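Local coordinates for putative uncharacterized protein (Chaetomium thermophilum, PDB 5T8V) that probably acts in loading cohesin onto chromatin, this chain being the C-terminal, HEAT-repeat fragment of the loader Scc2, at residues Gln248-Asp251 / Gly252-Leu255; Pro740-Ser743 / Val744-Ala748; Val1028-Pro1031 / Ala1032-Val1036; Trp1425-Ile1428 / Asn1429-Gly1433. One frame throughout, in Å; residues are numbered along the deposited sequence.

Contact 1: Gln248-Asp251 / Gly252-Leu255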
loop_
_atom_site.group_PDB
_atom_site.type_symbol
_atom_site.label_atom_id
_atom_site.label_comp_id
_atom_site.label_asym_id
_atom_site.label_seq_id
_atom_site.Cartn_x
_atom_site.Cartn_y
_atom_site.Cartn_z
ATOM N N GLN A 248 14.821 -8.658 44.644
ATOM C CA GLN A 248 13.521 -9.291 44.842
ATOM C C GLN A 248 12.797 -8.736 46.062
ATOM O O GLN A 248 11.563 -8.675 46.074
ATOM C CB GLN A 248 13.687 -10.804 44.971
ATOM C CG GLN A 248 14.210 -11.475 43.708
ATOM C CD GLN A 248 13.998 -12.977 43.711
ATOM O OE1 GLN A 248 13.230 -13.506 44.516
ATOM N NE2 GLN A 248 14.680 -13.673 42.809
ATOM N N LYS A 249 13.535 -8.338 47.097
ATOM C CA LYS A 249 12.909 -7.737 48.270
ATOM C C LYS A 249 12.133 -6.480 47.877
ATOM O O LYS A 249 10.947 -6.318 48.215
ATOM C CB LYS A 249 13.993 -7.431 49.310
ATOM C CG LYS A 249 13.508 -7.295 50.742
ATOM C CD LYS A 249 12.967 -8.614 51.298
ATOM C CE LYS A 249 12.354 -8.418 52.673
ATOM N NZ LYS A 249 11.667 -9.645 53.163
ATOM N N PHE A 250 12.783 -5.594 47.119
ATOM C CA PHE A 250 12.105 -4.403 46.626
ATOM C C PHE A 250 10.926 -4.775 45.734
ATOM O O PHE A 250 9.870 -4.132 45.789
ATOM C CB PHE A 250 13.093 -3.508 45.877
ATOM C CG PHE A 250 14.215 -2.993 46.734
ATOM C CD1 PHE A 250 13.957 -2.154 47.805
ATOM C CD2 PHE A 250 15.527 -3.337 46.463
ATOM C CE1 PHE A 250 14.987 -1.674 48.593
ATOM C CE2 PHE A 250 16.561 -2.857 47.248
ATOM C CZ PHE A 250 16.289 -2.024 48.313
ATOM N N ASP A 251 11.083 -5.814 44.904
ATOM C CA ASP A 251 9.932 -6.308 44.154
ATOM C C ASP A 251 8.771 -6.604 45.095
ATOM O O ASP A 251 7.619 -6.246 44.815
ATOM C CB ASP A 251 10.298 -7.561 43.357
ATOM C CG ASP A 251 11.268 -7.276 42.224
ATOM O OD1 ASP A 251 11.530 -6.087 41.938
ATOM O OD2 ASP A 251 11.757 -8.248 41.610
ATOM N N GLY A 252 9.061 -7.253 46.223
ATOM C CA GLY A 252 8.028 -7.489 47.216
ATOM C C GLY A 252 7.352 -6.206 47.650
ATOM O O GLY A 252 6.128 -6.158 47.810
ATOM N N PHE A 253 8.135 -5.142 47.838
ATOM C CA PHE A 253 7.516 -3.857 48.151
ATOM C C PHE A 253 6.555 -3.425 47.048
ATOM O O PHE A 253 5.420 -3.017 47.323
ATOM C CB PHE A 253 8.580 -2.790 48.384
ATOM C CG PHE A 253 9.169 -2.826 49.756
ATOM C CD1 PHE A 253 8.438 -2.389 50.845
ATOM C CD2 PHE A 253 10.449 -3.302 49.962
ATOM C CE1 PHE A 253 8.975 -2.423 52.113
ATOM C CE2 PHE A 253 10.992 -3.337 51.226
ATOM C CZ PHE A 253 10.254 -2.895 52.305
ATOM N N ARG A 254 6.995 -3.498 45.788
ATOM C CA ARG A 254 6.120 -3.135 44.674
ATOM C C ARG A 254 4.796 -3.891 44.751
ATOM O O ARG A 254 3.714 -3.301 44.615
ATOM C CB ARG A 254 6.829 -3.419 43.349
ATOM C CG ARG A 254 6.400 -2.537 42.189
ATOM C CD ARG A 254 7.389 -2.646 41.033
ATOM N NE ARG A 254 7.605 -4.032 40.620
ATOM C CZ ARG A 254 8.576 -4.432 39.804
ATOM N NH1 ARG A 254 9.439 -3.553 39.306
ATOM N NH2 ARG A 254 8.690 -5.716 39.486
ATOM N N LEU A 255 4.865 -5.202 44.986
ATOM C CA LEU A 255 3.650 -6.010 45.049
ATOM C C LEU A 255 2.744 -5.561 46.190
ATOM O O LEU A 255 1.534 -5.385 46.007
ATOM C CB LEU A 255 4.016 -7.486 45.194
ATOM C CG LEU A 255 4.037 -8.263 43.879
ATOM C CD1 LEU A 255 4.809 -9.560 44.027
ATOM C CD2 LEU A 255 2.611 -8.536 43.419
#
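The guanidinium of Arg-254 has the carboxylate of Asp-251 over one face, OD1 lying toward the rim, and the two flat groups are almost parallel, their planes 14° apart. The approach is a long salt bridge, 3.8 Å from Asp-251 OD1 to Arg-254 NH2, and because the oxygen sits above the plane no N-H points at it. The Phe-253 ring is met at its edge by the backbone, CD2 coming 3.9 Å from Phe-250 CA. Both pairs are i to i+3 neighbours on helix 247-267, in the N-terminal part of this HEAT-repeat fragment. Next to the ring edge, CD1 of Phe-250 approaches CD2 of Phe-253 at 4.3 Å, an oblique apolar contact. Both phenylalanines are buried, Phe-250 against Met-197 and Leu-170 and Phe-253 against Ala-200 and Ile-167, which joins this helix to helices 190-213 and 149-172. Arg-254 leaves the backbone with CG anti to N (chi1 -152°) and bends at chi3, which carries its head alongside Asp-251. A directed bond from NH2 goes instead to the carbonyl oxygen of Thr-294. Beneath these side chains the backbone bonds run on, Arg-254 N donating to Phe-250 O at 2.9 Å.

Contact 2: Pro740-Ser743 / Val744-Ala748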
loop_
_atom_site.group_PDB
_atom_site.type_symbol
_atom_site.label_atom_id
_atom_site.label_comp_id
_atom_site.label_asym_id
_atom_site.label_seq_id
_atom_site.Cartn_x
_atom_site.Cartn_y
_atom_site.Cartn_z
ATOM N N PRO A 740 9.580 5.675 -23.010
ATOM C CA PRO A 740 9.989 7.086 -22.929
ATOM C C PRO A 740 11.209 7.314 -22.049
ATOM O O PRO A 740 12.243 7.788 -22.533
ATOM C CB PRO A 740 8.741 7.770 -22.356
ATOM C CG PRO A 740 7.613 6.941 -22.859
ATOM C CD PRO A 740 8.117 5.523 -22.892
ATOM N N GLU A 741 11.108 6.984 -20.764
ATOM C CA GLU A 741 12.229 7.178 -19.854
ATOM C C GLU A 741 13.416 6.324 -20.291
ATOM O O GLU A 741 13.260 5.288 -20.940
ATOM C CB GLU A 741 11.816 6.824 -18.423
ATOM C CG GLU A 741 12.635 7.516 -17.348
ATOM C CD GLU A 741 12.286 8.986 -17.206
ATOM O OE1 GLU A 741 11.415 9.468 -17.962
ATOM O OE2 GLU A 741 12.880 9.660 -16.337
ATOM N N GLU A 742 14.618 6.774 -19.930
ATOM C CA GLU A 742 15.850 6.120 -20.361
ATOM C C GLU A 742 16.304 5.046 -19.374
ATOM O O GLU A 742 16.611 3.916 -19.774
ATOM C CB GLU A 742 16.953 7.169 -20.547
ATOM C CG GLU A 742 18.241 6.637 -21.164
ATOM C CD GLU A 742 18.072 6.229 -22.614
ATOM O OE1 GLU A 742 17.046 6.599 -23.223
ATOM O OE2 GLU A 742 18.967 5.538 -23.147
ATOM N N SER A 743 16.357 5.390 -18.085
ATOM C CA SER A 743 16.785 4.429 -17.073
ATOM C C SER A 743 15.968 3.146 -17.150
ATOM O O SER A 743 16.493 2.048 -16.921
ATOM C CB SER A 743 16.670 5.055 -15.682
ATOM O OG SER A 743 15.360 5.545 -15.449
ATOM N N VAL A 744 14.680 3.262 -17.478
ATOM C CA VAL A 744 13.840 2.075 -17.581
ATOM C C VAL A 744 14.244 1.234 -18.783
ATOM O O VAL A 744 14.166 0.001 -18.739
ATOM C CB VAL A 744 12.355 2.474 -17.642
ATOM C CG1 VAL A 744 12.045 3.193 -18.939
ATOM C CG2 VAL A 744 11.467 1.252 -17.475
ATOM N N ARG A 745 14.669 1.871 -19.878
ATOM C CA ARG A 745 15.208 1.116 -21.004
ATOM C C ARG A 745 16.472 0.375 -20.591
ATOM O O ARG A 745 16.636 -0.815 -20.888
ATOM C CB ARG A 745 15.507 2.041 -22.183
ATOM C CG ARG A 745 14.322 2.826 -22.707
ATOM C CD ARG A 745 14.756 3.725 -23.856
ATOM N NE ARG A 745 14.012 4.980 -23.902
ATOM C CZ ARG A 745 14.323 6.004 -24.691
ATOM N NH1 ARG A 745 15.369 5.928 -25.505
ATOM N NH2 ARG A 745 13.590 7.109 -24.666
ATOM N N ASP A 746 17.385 1.072 -19.911
ATOM C CA ASP A 746 18.596 0.420 -19.425
ATOM C C ASP A 746 18.256 -0.794 -18.568
ATOM O O ASP A 746 18.882 -1.853 -18.697
ATOM C CB ASP A 746 19.446 1.416 -18.634
ATOM C CG ASP A 746 19.854 2.620 -19.459
ATOM O OD1 ASP A 746 19.981 2.482 -20.694
ATOM O OD2 ASP A 746 20.048 3.707 -18.873
ATOM N N LEU A 747 17.253 -0.663 -17.695
ATOM C CA LEU A 747 16.849 -1.788 -16.857
ATOM C C LEU A 747 16.288 -2.926 -17.701
ATOM O O LEU A 747 16.628 -4.095 -17.491
ATOM C CB LEU A 747 15.820 -1.330 -15.824
ATOM C CG LEU A 747 15.244 -2.429 -14.925
ATOM C CD1 LEU A 747 16.344 -3.122 -14.133
ATOM C CD2 LEU A 747 14.189 -1.857 -13.989
ATOM N N ALA A 748 15.416 -2.601 -18.659
ATOM C CA ALA A 748 14.860 -3.624 -19.536
ATOM C C ALA A 748 15.969 -4.412 -20.220
ATOM O O ALA A 748 16.005 -5.648 -20.155
ATOM C CB ALA A 748 13.937 -2.978 -20.572
#
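Hydrogen bonds from Arg-745 reach back to the backbone that leads into its own helix. NH2 donates to Pro-740 O at 2.6 Å, meeting that oxygen from above the carbonyl plane, not along a lone pair. NE makes a weak bond to Glu-741 O (3.1 Å) and a better one to Asp-739 O, so the guanidinium gathers three successive carbonyl groups. In the main chain, Asp-746 N bonds to Glu-742 O at 3.0 Å and Leu-747 N to Ser-743 O at 2.9 Å.

Charge comes next. Glu-742 OE1 lies 2.9 Å from Arg-745 NH1, over one face of the guanidinium; the carboxylate is turned steeply to it, and the attraction is purely electrostatic. A bend at chi2 (68°) swings the Glu-742 carboxylate back over the arginine. The setting is the loop leading into helix 742-755 of the HEAT-repeat fold, within the part matching the PDS5 family. The other Glu-742 oxygen, OE2, is 4.0 Å from Asp-746 OD1, a like-charged pair that the arginine probably offsets. An alanine in place of Arg-745 is likely to leave the Pro-740 and Asp-739 carbonyls without this donor and the approach to the helix freer to move.

Side-chain packing adds Val-744 CG1, 3.7 Å from Glu-741 CB; beyond it, Val-744 and Leu-747 rest on Lys-707 and Met-710 of helix 703-719.

Contact 3: Val1028-Pro1031 / Ala1032-Val1036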
loop_
_atom_site.group_PDB
_atom_site.type_symbol
_atom_site.label_atom_id
_atom_site.label_comp_id
_atom_site.label_asym_id
_atom_site.label_seq_id
_atom_site.Cartn_x
_atom_site.Cartn_y
_atom_site.Cartn_z
ATOM N N VAL A 1028 -5.687 -1.252 -63.587
ATOM C CA VAL A 1028 -4.477 -1.014 -64.367
ATOM C C VAL A 1028 -3.700 0.180 -63.831
ATOM O O VAL A 1028 -2.480 0.120 -63.676
ATOM C CB VAL A 1028 -4.837 -0.826 -65.858
ATOM C CG1 VAL A 1028 -3.611 -0.418 -66.671
ATOM C CG2 VAL A 1028 -5.440 -2.106 -66.415
ATOM N N ARG A 1029 -4.397 1.282 -63.544
ATOM C CA ARG A 1029 -3.723 2.464 -63.020
ATOM C C ARG A 1029 -3.042 2.175 -61.690
ATOM O O ARG A 1029 -2.007 2.779 -61.383
ATOM C CB ARG A 1029 -4.721 3.611 -62.857
ATOM C CG ARG A 1029 -5.261 4.166 -64.164
ATOM C CD ARG A 1029 -6.234 5.304 -63.909
ATOM N NE ARG A 1029 -5.568 6.476 -63.347
ATOM C CZ ARG A 1029 -6.201 7.523 -62.825
ATOM N NH1 ARG A 1029 -7.527 7.552 -62.782
ATOM N NH2 ARG A 1029 -5.507 8.543 -62.339
ATOM N N LYS A 1030 -3.599 1.260 -60.884
ATOM C CA LYS A 1030 -2.996 0.989 -59.578
ATOM C C LYS A 1030 -1.626 0.343 -59.722
ATOM O O LYS A 1030 -0.622 0.959 -59.321
ATOM C CB LYS A 1030 -3.948 0.149 -58.720
ATOM C CG LYS A 1030 -3.342 -0.264 -57.384
ATOM C CD LYS A 1030 -4.256 -1.177 -56.590
ATOM C CE LYS A 1030 -3.560 -1.694 -55.339
ATOM N NZ LYS A 1030 -2.329 -2.475 -55.658
ATOM N N PRO A 1031 -1.495 -0.864 -60.280
ATOM C CA PRO A 1031 -0.168 -1.497 -60.335
ATOM C C PRO A 1031 0.838 -0.731 -61.174
ATOM O O PRO A 1031 2.047 -0.911 -60.980
ATOM C CB PRO A 1031 -0.463 -2.881 -60.928
ATOM C CG PRO A 1031 -1.724 -2.704 -61.690
ATOM C CD PRO A 1031 -2.524 -1.694 -60.932
ATOM N N ALA A 1032 0.382 0.115 -62.099
ATOM C CA ALA A 1032 1.305 0.966 -62.846
ATOM C C ALA A 1032 1.944 2.003 -61.932
ATOM O O ALA A 1032 3.175 2.130 -61.877
ATOM C CB ALA A 1032 0.571 1.648 -64.001
ATOM N N LEU A 1033 1.117 2.755 -61.201
ATOM C CA LEU A 1033 1.644 3.737 -60.261
ATOM C C LEU A 1033 2.482 3.066 -59.181
ATOM O O LEU A 1033 3.509 3.605 -58.753
ATOM C CB LEU A 1033 0.496 4.536 -59.647
ATOM C CG LEU A 1033 -0.149 5.526 -60.621
ATOM C CD1 LEU A 1033 -1.496 5.983 -60.101
ATOM C CD2 LEU A 1033 0.763 6.723 -60.865
ATOM N N ASP A 1034 2.059 1.883 -58.727
ATOM C CA ASP A 1034 2.868 1.120 -57.783
ATOM C C ASP A 1034 4.242 0.823 -58.370
ATOM O O ASP A 1034 5.272 1.016 -57.711
ATOM C CB ASP A 1034 2.146 -0.178 -57.416
ATOM C CG ASP A 1034 2.750 -0.865 -56.208
ATOM O OD1 ASP A 1034 3.879 -0.503 -55.813
ATOM O OD2 ASP A 1034 2.097 -1.774 -55.651
ATOM N N CYS A 1035 4.274 0.361 -59.620
ATOM C CA CYS A 1035 5.537 0.050 -60.281
ATOM C C CYS A 1035 6.442 1.277 -60.345
ATOM O O CYS A 1035 7.573 1.259 -59.844
ATOM C CB CYS A 1035 5.258 -0.496 -61.681
ATOM S SG CYS A 1035 6.718 -0.681 -62.722
ATOM N N VAL A 1036 5.959 2.359 -60.962
ATOM C CA VAL A 1036 6.791 3.555 -61.096
ATOM C C VAL A 1036 7.230 4.072 -59.732
ATOM O O VAL A 1036 8.320 4.643 -59.601
ATOM C CB VAL A 1036 6.048 4.646 -61.894
ATOM C CG1 VAL A 1036 4.771 5.039 -61.195
ATOM C CG2 VAL A 1036 6.939 5.862 -62.098
#
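Leu-1033 folds its branched end back along the preceding turn: with CG anti to its own carbonyl carbon (chi1 -72°), CG comes 3.4 Å from Arg-1029 O and CD1 follows beside the same oxygen. The Ala-1032 methyl takes a similar place by Val-1028 O. Lys-1030 is extended through its first three torsions, and only the last (chi4 -60°) bends, bringing NZ to 4.5 Å from Asp-1034 OD2. That is beyond a salt bridge; Asp-1034 OD2 pairs instead with Arg-919. Arg-1029 turns the other way, its guanidinium held by Ala-1020 O and Asp-1062.

Pro-1031 gives helix 1026-1042 its kink, since its ring nitrogen has no hydrogen for the turn before. Its ring packs on Phe-973 of helix 969-986, while Leu-1033 meets Leu-1067 of helix 1065-1086 and Ala-1032 meets Val-1016, so neighbouring helices of the HEAT-repeat stack adjoin different sides of this one. After the proline the ladder continues: Asp-1034 N to Lys-1030 O and Cys-1035 N to Pro-1031 O are both 2.9 Å. The latter donor stands above the carbonyl plane. Main-chain bonds thus hold this turn, and its apolar side chains pack on neighbouring helices, whereas Arg-1029 and Asp-1034 spend their charges on ties to other parts of the fold.

Contact 4: Trp1425-Ile1428 / Asn1429-Gly1433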
loop_
_atom_site.group_PDB
_atom_site.type_symbol
_atom_site.label_atom_id
_atom_site.label_comp_id
_atom_site.label_asym_id
_atom_site.label_seq_id
_atom_site.Cartn_x
_atom_site.Cartn_y
_atom_site.Cartn_z
ATOM N N TRP A 1425 -19.498 23.926 -16.754
ATOM C CA TRP A 1425 -19.758 23.335 -18.062
ATOM C C TRP A 1425 -21.247 23.382 -18.391
ATOM O O TRP A 1425 -21.665 23.968 -19.401
ATOM C CB TRP A 1425 -19.237 21.895 -18.072
ATOM C CG TRP A 1425 -19.215 21.237 -19.416
ATOM C CD1 TRP A 1425 -20.105 20.320 -19.894
ATOM C CD2 TRP A 1425 -18.243 21.431 -20.450
ATOM N NE1 TRP A 1425 -19.750 19.934 -21.165
ATOM C CE2 TRP A 1425 -18.611 20.602 -21.529
ATOM C CE3 TRP A 1425 -17.100 22.228 -20.571
ATOM C CZ2 TRP A 1425 -17.877 20.546 -22.713
ATOM C CZ3 TRP A 1425 -16.373 22.172 -21.747
ATOM C CH2 TRP A 1425 -16.765 21.337 -22.803
ATOM N N GLU A 1426 -22.064 22.771 -17.531
ATOM C CA GLU A 1426 -23.512 22.799 -17.705
ATOM C C GLU A 1426 -24.016 24.220 -17.921
ATOM O O GLU A 1426 -24.785 24.485 -18.851
ATOM C CB GLU A 1426 -24.183 22.164 -16.483
ATOM C CG GLU A 1426 -25.680 22.418 -16.361
ATOM C CD GLU A 1426 -26.273 21.769 -15.127
ATOM O OE1 GLU A 1426 -25.589 20.923 -14.510
ATOM O OE2 GLU A 1426 -27.422 22.109 -14.767
ATOM N N GLU A 1427 -23.587 25.153 -17.068
ATOM C CA GLU A 1427 -24.075 26.524 -17.173
ATOM C C GLU A 1427 -23.651 27.160 -18.490
ATOM O O GLU A 1427 -24.421 27.911 -19.101
ATOM C CB GLU A 1427 -23.575 27.353 -15.990
ATOM C CG GLU A 1427 -24.139 28.766 -15.939
ATOM C CD GLU A 1427 -25.648 28.789 -15.785
ATOM O OE1 GLU A 1427 -26.233 27.733 -15.458
ATOM O OE2 GLU A 1427 -26.252 29.863 -15.992
ATOM N N ILE A 1428 -22.429 26.878 -18.945
ATOM C CA ILE A 1428 -21.989 27.374 -20.246
ATOM C C ILE A 1428 -22.928 26.880 -21.338
ATOM O O ILE A 1428 -23.344 27.644 -22.217
ATOM C CB ILE A 1428 -20.532 26.958 -20.520
ATOM C CG1 ILE A 1428 -19.575 27.817 -19.689
ATOM C CG2 ILE A 1428 -20.188 27.097 -22.011
ATOM C CD1 ILE A 1428 -18.142 27.325 -19.688
ATOM N N ASN A 1429 -23.280 25.592 -21.298
ATOM C CA ASN A 1429 -24.231 25.069 -22.276
ATOM C C ASN A 1429 -25.564 25.805 -22.184
ATOM O O ASN A 1429 -26.134 26.214 -23.203
ATOM C CB ASN A 1429 -24.429 23.568 -22.069
ATOM C CG ASN A 1429 -25.367 22.958 -23.095
ATOM O OD1 ASN A 1429 -25.374 23.357 -24.259
ATOM N ND2 ASN A 1429 -26.174 21.995 -22.663
ATOM N N ASN A 1430 -26.074 25.983 -20.963
ATOM C CA ASN A 1430 -27.327 26.706 -20.773
ATOM C C ASN A 1430 -27.279 28.067 -21.453
ATOM O O ASN A 1430 -28.180 28.429 -22.218
ATOM C CB ASN A 1430 -27.616 26.865 -19.280
ATOM C CG ASN A 1430 -27.729 25.534 -18.563
ATOM O OD1 ASN A 1430 -27.441 24.481 -19.133
ATOM N ND2 ASN A 1430 -28.143 25.576 -17.301
ATOM N N ILE A 1431 -26.225 28.840 -21.183
ATOM C CA ILE A 1431 -26.063 30.135 -21.836
ATOM C C ILE A 1431 -26.056 29.963 -23.348
ATOM O O ILE A 1431 -26.662 30.754 -24.082
ATOM C CB ILE A 1431 -24.777 30.826 -21.340
ATOM C CG1 ILE A 1431 -24.839 31.058 -19.826
ATOM C CG2 ILE A 1431 -24.566 32.157 -22.060
ATOM C CD1 ILE A 1431 -23.485 31.274 -19.186
ATOM N N MET A 1432 -25.383 28.921 -23.834
ATOM C CA MET A 1432 -25.247 28.666 -25.263
ATOM C C MET A 1432 -26.477 28.003 -25.869
ATOM O O MET A 1432 -26.420 27.567 -27.024
ATOM C CB MET A 1432 -24.010 27.801 -25.516
ATOM C CG MET A 1432 -22.703 28.492 -25.156
ATOM S SD MET A 1432 -22.300 29.843 -26.281
ATOM C CE MET A 1432 -20.904 30.581 -25.439
ATOM N N GLY A 1433 -27.577 27.909 -25.122
ATOM C CA GLY A 1433 -28.843 27.460 -25.665
ATOM C C GLY A 1433 -29.870 28.552 -25.864
ATOM O O GLY A 1433 -31.036 28.239 -26.143
#
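Glu-1427 and Asn-1430 meet on one flank of helix 1422-1431 with their side chains at about a right angle, the carboxylate turned well away from the amide plane. The amide of Asn-1430 leans back over the preceding turn, its CG 3.1 Å from Glu-1426 O, and lies between that oxygen and the Glu-1427 carboxylate. Which way round this amide sits is doubtful, so the polar contacts of its two ends cannot be assigned. Glu-1427 reaches the place by a bend at chi2 (62°) that curls its head along the helix. The same bend sets Glu-1427 CG against Ile-1431 CD1 at 4.2 Å, these two side chains again crossing nearly at right angles. An alanine at Asn-1430 removes the amide, which is likely to open a gap beside Glu-1426 O and leave the Glu-1427 carboxylate without its polar neighbour.

On the buried side Ile-1428 and Met-1432 pack CG2 to CG at 4.3 Å. Ile-1428 presses on Ile-1280 and Val-1380, and Met-1432 on Ala-1376, which wedges this short helix between helices 1271-1284 and 1364-1387. Trp-1425, a turn earlier, stacks edge-to-face with Phe-1226.

The helix ends here: Met-1432 leaves helical geometry, yet its N still bonds to Ile-1428 O at 2.9 Å. One residue on, Gly-1433 N bonds to Asn-1430 O at 3.0 Å, a tighter closing turn. The last turn is therefore amphipathic, its isoleucines and methionine turned to neighbouring helices and Glu-1426 and Asn-1429 on the exposed side, where the bond from Arg-1277 to Asn-1429 OD1 adds a polar tie to helix 1271-1284.

All four contacts are local, each within or at an end of a different helix, spaced in series along an elongated, largely helical chain, and none touches another. Contact 1 stands apart on the N-terminal side: its centre is about 108 Å from that of contact 3, with the centre of the chain between them, and about 66 Å from that of contact 2. Contact 2 lies nearer the middle and roughly equidistant from the other two, about 44 Å from contact 3 and 46 Å from contact 4, centre to centre. Contacts 3 and 4 are about 54 Å apart by the same measure. Side chains beside each contact pack on neighbouring helices, so they sample local packing along the chain.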